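Local atomic coordinates of CobC (Shigella flexneri 2a, PDB entry 6NRU), a protein that probably removes the 5'-phosphate from adenosylcobalamin 5'-phosphate and alpha-ribazole 5'-phosphate, steps in the assembly of the nucleotide loop of vitamin B12. Residues 81-85 with 149-155; 6-10 with 156-160. Residues are numbered along the deposited sequence.

Both contacts lie in the middle of a histidine phosphatase domain, their centres about 8 Å apart, and they share helix 153-163 and the central mixed sheet. Strands 5-10 and 146-151 are parallel neighbours in that sheet, joined by the backbone pairs Ile149 N to Trp7 O (2.7 Å) and Ile149 O to Ile9 N (2.8 Å), both probable hydrogen bonds. Along the chain contact 2 spans the longer range, from 6-10 to 156-160, and contact 1, from 81-85 to 149-155, falls within it. Contact 2 packs the helix against one face of the sheet; contact 1 places the probable proton donor/acceptor Glu84 beside His152, at the C-terminal ends of these strands, near His11, which probably carries the phosphoryl group in the phosphohistidine intermediate.

Contact 1. Residues 81-85 with 149-155; sequences ELNEM and IVSHQGV
This is a buried, active-site contact in which the loop after strand 76-78 crosses the turn between strand 146-151 and helix 153-163. Residues 81-82 finish a 3-10 segment, and Asn83 to Met85 continue in a polyproline-II-like conformation. The nearest CA pairs are Leu82 with Ser151 (5.9 Å) and Glu84 with His152 (6.0 Å). Ser151, chi1 t, donates a hydrogen bond from OG to Leu82 O at 2.6 Å, while the m,t side chain of Leu82 sets CD2 3.9 Å from both Ile149 CG2 and Val155 CG1. His152, the helix N-cap, belongs with His11 to the histidine pair of the phosphoglycerate mutase-like fold: the planes of their rings meet at about 70°, and His152 NE2 is hydrogen-bonded to Ser56. Glu84, probably the proton donor/acceptor, lays CB over the face of the His152 ring, a CH-pi contact 3.8 Å from the centroid. With chi1 t and chi2 p, Glu84 turns its carboxylate back, so that Glu84 OE1 accepts a hydrogen bond from Met85 N (2.8 Å) and Glu84 OE2 lies 3.4 Å from His152 CB.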
loop_
_atom_site.group_PDB
_atom_site.type_symbol
_atom_site.label_atom_id
_atom_site.label_comp_id
_atom_site.label_asym_id
_atom_site.label_seq_id
_atom_site.Cartn_x
_atom_site.Cartn_y
_atom_site.Cartn_z
ATOM N N GLU A 81 -5.698 8.436 -3.579
ATOM C CA GLU A 81 -5.921 8.036 -2.197
ATOM C C GLU A 81 -5.045 6.859 -1.799
ATOM O O GLU A 81 -4.740 6.704 -0.612
ATOM C CB GLU A 81 -7.395 7.689 -1.977
ATOM C CG GLU A 81 -8.314 8.895 -1.806
ATOM C CD GLU A 81 -8.592 9.619 -3.112
ATOM O OE1 GLU A 81 -8.260 9.067 -4.184
ATOM O OE2 GLU A 81 -9.135 10.745 -3.067
ATOM N N LEU A 82 -4.628 6.038 -2.763
ATOM C CA LEU A 82 -3.760 4.895 -2.508
ATOM C C LEU A 82 -2.294 5.279 -2.372
ATOM O O LEU A 82 -1.456 4.392 -2.166
ATOM C CB LEU A 82 -3.914 3.858 -3.628
ATOM C CG LEU A 82 -5.254 3.121 -3.696
ATOM C CD1 LEU A 82 -5.352 2.260 -4.945
ATOM C CD2 LEU A 82 -5.466 2.280 -2.448
ATOM N N ASN A 83 -1.965 6.564 -2.473
ATOM C CA ASN A 83 -0.580 7.000 -2.406
ATOM C C ASN A 83 0.003 6.797 -1.015
ATOM O O ASN A 83 -0.707 6.809 -0.008
ATOM C CB ASN A 83 -0.460 8.477 -2.778
ATOM C CG ASN A 83 -0.677 8.723 -4.244
ATOM O OD1 ASN A 83 -0.717 7.786 -5.040
ATOM N ND2 ASN A 83 -0.814 9.990 -4.618
ATOM N N GLU A 84 1.321 6.624 -0.974
ATOM C CA GLU A 84 2.040 6.643 0.289
ATOM C C GLU A 84 1.839 7.988 0.977
ATOM O O GLU A 84 1.543 9.001 0.338
ATOM C CB GLU A 84 3.530 6.377 0.043
ATOM C CG GLU A 84 4.400 6.275 1.291
ATOM C CD GLU A 84 3.907 5.227 2.270
ATOM O OE1 GLU A 84 3.092 5.566 3.152
ATOM O OE2 GLU A 84 4.339 4.062 2.156
HETATM N N MSE A 85 1.971 7.985 2.300
HETATM C CA MSE A 85 1.948 9.215 3.072
HETATM C C MSE A 85 3.033 10.157 2.572
HETATM O O MSE A 85 4.128 9.715 2.226
HETATM C CB MSE A 85 2.147 8.915 4.555
HETATM C CG MSE A 85 1.558 9.950 5.487
HETATM SE SE MSE A 85 1.737 9.414 7.354
HETATM C CE MSE A 85 3.399 10.341 7.770
ATOM N N ILE A 149 -5.425 -4.389 -5.913
ATOM C CA ILE A 149 -4.977 -3.106 -5.385
ATOM C C ILE A 149 -3.465 -3.158 -5.221
ATOM O O ILE A 149 -2.944 -3.996 -4.473
ATOM C CB ILE A 149 -5.660 -2.769 -4.052
ATOM C CG1 ILE A 149 -7.166 -2.619 -4.258
ATOM C CG2 ILE A 149 -5.061 -1.504 -3.454
ATOM C CD1 ILE A 149 -7.894 -2.112 -3.036
ATOM N N VAL A 150 -2.765 -2.266 -5.915
ATOM C CA VAL A 150 -1.314 -2.144 -5.826
ATOM C C VAL A 150 -1.015 -0.843 -5.094
ATOM O O VAL A 150 -1.274 0.249 -5.617
ATOM C CB VAL A 150 -0.647 -2.168 -7.209
ATOM C CG1 VAL A 150 0.865 -2.236 -7.065
ATOM C CG2 VAL A 150 -1.169 -3.337 -8.036
ATOM N N SER A 151 -0.469 -0.953 -3.884
ATOM C CA SER A 151 -0.243 0.226 -3.060
ATOM C C SER A 151 0.973 0.051 -2.157
ATOM O O SER A 151 1.965 -0.572 -2.552
ATOM C CB SER A 151 -1.486 0.536 -2.223
ATOM O OG SER A 151 -1.410 1.833 -1.656
ATOM N N HIS A 152 0.896 0.589 -0.942
ATOM C CA HIS A 152 2.030 0.678 -0.036
ATOM C C HIS A 152 1.676 0.062 1.309
ATOM O O HIS A 152 0.520 -0.271 1.587
ATOM C CB HIS A 152 2.473 2.134 0.142
ATOM C CG HIS A 152 2.656 2.864 -1.151
ATOM N ND1 HIS A 152 3.875 2.954 -1.786
ATOM C CD2 HIS A 152 1.773 3.523 -1.937
ATOM C CE1 HIS A 152 3.737 3.643 -2.905
ATOM N NE2 HIS A 152 2.470 4.001 -3.020
ATOM N N GLN A 153 2.701 -0.074 2.151
ATOM C CA GLN A 153 2.541 -0.764 3.428
ATOM C C GLN A 153 1.560 -0.032 4.339
ATOM O O GLN A 153 0.667 -0.649 4.931
ATOM C CB GLN A 153 3.905 -0.912 4.104
ATOM C CG GLN A 153 4.036 -2.137 4.986
ATOM C CD GLN A 153 3.164 -2.051 6.217
ATOM O OE1 GLN A 153 2.481 -3.009 6.577
ATOM N NE2 GLN A 153 3.174 -0.890 6.868
ATOM N N GLY A 154 1.714 1.287 4.466
ATOM C CA GLY A 154 0.835 2.040 5.346
ATOM C C GLY A 154 -0.600 2.077 4.859
ATOM O O GLY A 154 -1.536 2.010 5.658
ATOM N N VAL A 155 -0.794 2.180 3.543
ATOM C CA VAL A 155 -2.143 2.233 2.985
ATOM C C VAL A 155 -2.847 0.897 3.162
ATOM O O VAL A 155 -3.983 0.833 3.647
ATOM C CB VAL A 155 -2.094 2.637 1.501
ATOM C CG1 VAL A 155 -3.473 2.512 0.875
ATOM C CG2 VAL A 155 -1.553 4.046 1.344
#

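Contact 2. Residues 6-10 with 156-160; sequences LWLIR and LSLLI. With SO4 (sulfate ion), chain N.
Strand 6-10 and helix 156-160 run nearly antiparallel, at 150° between their N-to-C directions, with axes 10.1 Å apart at closest approach and Leu8 CA 7.0 Å from Leu156 CA. This is helix-on-sheet packing in the alpha/beta/alpha sandwich of the histidine phosphatases: the helix following strand 146-151 covers one sheet face against the neighbouring parallel strand 5-10. Leu6 and Leu8, both m,t, point toward the helix, whereas Ile9 points away. Leu8 is the main apolar residue from the strand, its CD2 4.2 Å from Leu156 CD2 and 4.0 Å from Leu159 CD2, its CD1 3.8 Å from Ile160 CG1. Leu6 CD1 is 4.5 Å from Leu159 CD2. Leu156, also m,t, extends to the strand backbone, CD1 lying 3.5 Å from Ile9 O and 3.6 Å from Arg10 N. The extended Arg10 side chain leads off toward the catalytic pocket, NH1 hydrogen-bonded to Val176 O. A sulfate, probably from the crystallisation liquor and also hydrogen-bonded to Asn17 and Arg60, accepts a very short hydrogen bond from Arg10 NH2 to its O3, 2.4 Å.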
loop_
_atom_site.group_PDB
_atom_site.type_symbol
_atom_site.label_atom_id
_atom_site.label_comp_id
_atom_site.label_asym_id
_atom_site.label_seq_id
_atom_site.Cartn_x
_atom_site.Cartn_y
_atom_site.Cartn_z
ATOM N N LEU A 6 -10.911 -7.915 -2.645
ATOM C CA LEU A 6 -9.776 -7.044 -2.917
ATOM C C LEU A 6 -8.497 -7.858 -2.793
ATOM O O LEU A 6 -8.207 -8.405 -1.724
ATOM C CB LEU A 6 -9.754 -5.859 -1.953
ATOM C CG LEU A 6 -11.110 -5.192 -1.707
ATOM C CD1 LEU A 6 -10.982 -4.084 -0.679
ATOM C CD2 LEU A 6 -11.685 -4.656 -3.011
ATOM N N TRP A 7 -7.750 -7.957 -3.886
ATOM C CA TRP A 7 -6.439 -8.588 -3.867
ATOM C C TRP A 7 -5.401 -7.503 -3.618
ATOM O O TRP A 7 -5.247 -6.588 -4.434
ATOM C CB TRP A 7 -6.167 -9.323 -5.178
ATOM C CG TRP A 7 -7.217 -10.342 -5.524
ATOM C CD1 TRP A 7 -8.467 -10.098 -6.018
ATOM C CD2 TRP A 7 -7.108 -11.766 -5.400
ATOM N NE1 TRP A 7 -9.140 -11.279 -6.208
ATOM C CE2 TRP A 7 -8.328 -12.319 -5.838
ATOM C CE3 TRP A 7 -6.097 -12.627 -4.960
ATOM C CZ2 TRP A 7 -8.565 -13.695 -5.847
ATOM C CZ3 TRP A 7 -6.334 -13.991 -4.973
ATOM C CH2 TRP A 7 -7.557 -14.511 -5.412
ATOM N N LEU A 8 -4.709 -7.591 -2.488
ATOM C CA LEU A 8 -3.795 -6.545 -2.048
ATOM C C LEU A 8 -2.361 -6.940 -2.368
ATOM O O LEU A 8 -1.921 -8.041 -2.018
ATOM C CB LEU A 8 -3.952 -6.291 -0.547
ATOM C CG LEU A 8 -5.397 -6.172 -0.056
ATOM C CD1 LEU A 8 -5.454 -5.942 1.445
ATOM C CD2 LEU A 8 -6.124 -5.057 -0.797
ATOM N N ILE A 9 -1.636 -6.041 -3.029
ATOM C CA ILE A 9 -0.223 -6.232 -3.337
ATOM C C ILE A 9 0.516 -4.952 -2.976
ATOM O O ILE A 9 0.184 -3.875 -3.484
ATOM C CB ILE A 9 0.011 -6.583 -4.815
ATOM C CG1 ILE A 9 -0.443 -8.012 -5.109
ATOM C CG2 ILE A 9 1.481 -6.401 -5.179
ATOM C CD1 ILE A 9 -0.071 -8.488 -6.499
ATOM N N ARG A 10 1.507 -5.067 -2.099
ATOM C CA ARG A 10 2.426 -3.977 -1.822
ATOM C C ARG A 10 3.573 -4.035 -2.821
ATOM O O ARG A 10 4.020 -5.119 -3.203
ATOM C CB ARG A 10 2.953 -4.073 -0.388
ATOM C CG ARG A 10 4.084 -3.118 -0.040
ATOM C CD ARG A 10 4.722 -3.531 1.277
ATOM N NE ARG A 10 5.870 -2.709 1.651
ATOM C CZ ARG A 10 6.653 -2.970 2.692
ATOM N NH1 ARG A 10 6.411 -4.026 3.455
ATOM N NH2 ARG A 10 7.679 -2.178 2.972
ATOM N N LEU A 156 -2.185 -0.190 2.765
ATOM C CA LEU A 156 -2.846 -1.490 2.748
ATOM C C LEU A 156 -3.080 -2.016 4.158
ATOM O O LEU A 156 -4.129 -2.608 4.437
ATOM C CB LEU A 156 -2.024 -2.480 1.925
ATOM C CG LEU A 156 -1.869 -2.128 0.443
ATOM C CD1 LEU A 156 -0.930 -3.097 -0.248
ATOM C CD2 LEU A 156 -3.221 -2.120 -0.238
ATOM N N SER A 157 -2.116 -1.810 5.061
ATOM C CA SER A 157 -2.298 -2.250 6.442
ATOM C C SER A 157 -3.443 -1.502 7.107
ATOM O O SER A 157 -4.237 -2.097 7.846
ATOM C CB SER A 157 -1.010 -2.051 7.232
ATOM O OG SER A 157 -0.783 -0.676 7.466
ATOM N N LEU A 158 -3.539 -0.193 6.862
ATOM C CA LEU A 158 -4.645 0.585 7.407
ATOM C C LEU A 158 -5.958 0.247 6.715
ATOM O O LEU A 158 -7.024 0.314 7.339
ATOM C CB LEU A 158 -4.347 2.077 7.286
ATOM C CG LEU A 158 -5.434 3.016 7.804
ATOM C CD1 LEU A 158 -5.735 2.707 9.256
ATOM C CD2 LEU A 158 -5.011 4.462 7.633
ATOM N N LEU A 159 -5.904 -0.113 5.431
ATOM C CA LEU A 159 -7.113 -0.545 4.741
ATOM C C LEU A 159 -7.691 -1.787 5.400
ATOM O O LEU A 159 -8.895 -1.859 5.670
ATOM C CB LEU A 159 -6.814 -0.804 3.264
ATOM C CG LEU A 159 -8.011 -1.221 2.409
ATOM C CD1 LEU A 159 -8.895 -0.027 2.116
ATOM C CD2 LEU A 159 -7.551 -1.873 1.120
ATOM N N ILE A 160 -6.838 -2.776 5.678
ATOM C CA ILE A 160 -7.293 -3.981 6.363
ATOM C C ILE A 160 -7.926 -3.621 7.700
ATOM O O ILE A 160 -9.042 -4.049 8.012
ATOM C CB ILE A 160 -6.129 -4.971 6.546
ATOM C CG1 ILE A 160 -5.589 -5.428 5.191
ATOM C CG2 ILE A 160 -6.579 -6.171 7.366
ATOM C CD1 ILE A 160 -4.344 -6.282 5.293
HETATM S S SO4 N . 7.920 1.530 2.335
HETATM O O1 SO4 N . 7.141 2.409 3.202
HETATM O O2 SO4 N . 9.343 1.717 2.607
HETATM O O3 SO4 N . 7.554 0.141 2.592
HETATM O O4 SO4 N . 7.645 1.848 0.937
#